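PDB 4PIT: ripening-associated protein from Musa acuminata, which binds mannose-containing sugars such as dimannose through two carbohydrate pockets, as a lectin of the jacalin family. Local coordinates for residues L92-N97 / G119-F124. The protein carries 1 engineered substitution. Numbering follows the deposited sequence.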
loop_
_atom_site.group_PDB
_atom_site.type_symbol
_atom_site.label_atom_id
_atom_site.label_comp_id
_atom_site.label_asym_id
_atom_site.label_seq_id
_atom_site.Cartn_x
_atom_site.Cartn_y
_atom_site.Cartn_z
ATOM N N LEU B 92 -14.415 2.596 2.023
ATOM C CA LEU B 92 -13.420 1.700 2.622
ATOM C C LEU B 92 -13.910 0.267 2.557
ATOM O O LEU B 92 -15.018 -0.050 2.984
ATOM C CB LEU B 92 -13.147 2.110 4.079
ATOM C CG LEU B 92 -12.140 1.242 4.875
ATOM C CD1 LEU B 92 -10.735 1.392 4.303
ATOM C CD2 LEU B 92 -12.106 1.674 6.327
ATOM N N GLY B 93 -13.038 -0.598 2.091
ATOM C CA GLY B 93 -13.340 -2.018 2.081
ATOM C C GLY B 93 -12.132 -2.845 2.444
ATOM O O GLY B 93 -11.011 -2.329 2.540
ATOM N N PHE B 94 -12.373 -4.156 2.642
ATOM C CA PHE B 94 -11.306 -5.097 2.993
ATOM C C PHE B 94 -11.516 -6.411 2.309
ATOM O O PHE B 94 -12.665 -6.795 2.047
ATOM C CB PHE B 94 -11.311 -5.380 4.512
ATOM C CG PHE B 94 -10.860 -4.225 5.368
ATOM C CD1 PHE B 94 -11.773 -3.280 5.827
ATOM C CD2 PHE B 94 -9.521 -4.077 5.710
ATOM C CE1 PHE B 94 -11.350 -2.204 6.625
ATOM C CE2 PHE B 94 -9.098 -2.992 6.507
ATOM C CZ PHE B 94 -10.019 -2.067 6.957
ATOM N N SER B 95 -10.422 -7.143 2.114
ATOM C CA SER B 95 -10.424 -8.513 1.625
ATOM C C SER B 95 -9.876 -9.418 2.697
ATOM O O SER B 95 -8.932 -9.053 3.383
ATOM C CB SER B 95 -9.527 -8.658 0.385
ATOM O OG SER B 95 -9.850 -7.712 -0.616
ATOM N N THR B 96 -10.460 -10.597 2.846
ATOM C CA THR B 96 -9.877 -11.629 3.685
ATOM C C THR B 96 -9.468 -12.750 2.744
ATOM O O THR B 96 -9.737 -12.694 1.547
ATOM C CB THR B 96 -10.794 -12.121 4.803
ATOM O OG1 THR B 96 -11.823 -12.939 4.223
ATOM C CG2 THR B 96 -11.368 -11.004 5.673
ATOM N N ASN B 97 -8.845 -13.790 3.292
ATOM C CA ASN B 97 -8.492 -14.947 2.482
ATOM C C ASN B 97 -9.767 -15.728 2.098
ATOM O O ASN B 97 -9.683 -16.645 1.283
ATOM C CB ASN B 97 -7.509 -15.830 3.252
ATOM C CG ASN B 97 -8.030 -16.296 4.594
ATOM O OD1 ASN B 97 -8.585 -15.526 5.380
ATOM N ND2 ASN B 97 -7.842 -17.577 4.909
ATOM N N GLY B 119 1.460 -11.713 3.184
ATOM C CA GLY B 119 1.320 -11.069 4.478
ATOM C C GLY B 119 -0.123 -10.854 4.842
ATOM O O GLY B 119 -1.035 -11.188 4.087
ATOM N N LYS B 120 -0.328 -10.238 5.994
ATOM C CA LYS B 120 -1.673 -9.962 6.475
ATOM C C LYS B 120 -1.636 -8.731 7.378
ATOM O O LYS B 120 -0.565 -8.309 7.835
ATOM C CB LYS B 120 -2.242 -11.168 7.248
ATOM C CG LYS B 120 -1.470 -11.499 8.547
ATOM C CD LYS B 120 -2.146 -12.711 9.231
ATOM C CE LYS B 120 -1.165 -13.418 10.127
ATOM N NZ LYS B 120 -1.214 -12.869 11.501
ATOM N N ILE B 121 -2.820 -8.154 7.583
ATOM C CA ILE B 121 -2.961 -6.982 8.448
ATOM C C ILE B 121 -2.978 -7.423 9.883
ATOM O O ILE B 121 -3.755 -8.331 10.248
ATOM C CB ILE B 121 -4.243 -6.219 8.062
ATOM C CG1 ILE B 121 -3.996 -5.579 6.670
ATOM C CG2 ILE B 121 -4.614 -5.166 9.129
ATOM C CD1 ILE B 121 -5.292 -5.154 5.973
ATOM N N SER B 122 -2.169 -6.751 10.726
ATOM C CA SER B 122 -2.122 -7.133 12.133
ATOM C C SER B 122 -2.521 -6.021 13.108
ATOM O O SER B 122 -2.488 -6.247 14.326
ATOM C CB SER B 122 -0.715 -7.603 12.481
ATOM O OG SER B 122 0.223 -6.576 12.207
ATOM N N GLY B 123 -2.885 -4.838 12.612
ATOM C CA GLY B 123 -3.281 -3.739 13.470
ATOM C C GLY B 123 -3.594 -2.536 12.601
ATOM O O GLY B 123 -3.340 -2.535 11.389
ATOM N N PHE B 124 -4.101 -1.490 13.244
ATOM C CA PHE B 124 -4.521 -0.277 12.570
ATOM C C PHE B 124 -3.981 0.964 13.211
ATOM O O PHE B 124 -3.746 1.023 14.409
ATOM C CB PHE B 124 -6.066 -0.160 12.604
ATOM C CG PHE B 124 -6.765 -1.186 11.757
ATOM C CD1 PHE B 124 -6.880 -1.011 10.384
ATOM C CD2 PHE B 124 -7.350 -2.307 12.337
ATOM C CE1 PHE B 124 -7.543 -1.949 9.593
ATOM C CE2 PHE B 124 -8.024 -3.241 11.543
ATOM C CZ PHE B 124 -8.126 -3.045 10.177
#
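Phe94 and Phe124 share one first torsion: in each, CG lies anti to the carbonyl carbon and beside the backbone N (chi1 -70° in Phe94, -69° in Phe124), which extends both rings into the core between their strands from opposite directions. They meet at their outer ends, Phe94 CE2 lying 3.6 Å from Phe124 CE1, with CZ of each ring close by. The planes are almost perpendicular, at 87°, and the centroids stand 5.8 Å apart. CE2 of Phe94 arrives at the edge of the Phe124 ring, in its plane, whereas Phe124 CE1 approaches the Phe94 ring obliquely. Ile121 fills in beside the pair with its two branches. With CD1 anti to CA, the longer branch of Ile121 reaches the edge of the Phe94 ring, CD1 lying 4.4 Å from Phe94 CD2, while its CG2 lies over one face of Phe124, offset toward the rim and 4.2 Å above the plane. No hydrogen bond joins the segments, so the contact is purely apolar and buried. This is the interior of the jacalin-like beta-prism, in which three four-stranded antiparallel sheets turn their inner faces to a common core: strand 86-96 belongs to one sheet and strand 118-128 to another. The third sheet contributes Ile31 against Phe94, and Ile26 and Val29 against Phe124. Long, flat phenylalanines suit this place because they can span the distance between sheets without bringing a polar atom inside, and branched Ile121 can serve both rings at once. Leu73 touches both Phe94 and Ile121. The carbonyl O of Ile121 is hydrogen-bonded to a bound glycerol, probably from the crystallisation liquor, while neighbouring Lys120 turns its amine to a salt bridge with Glu140.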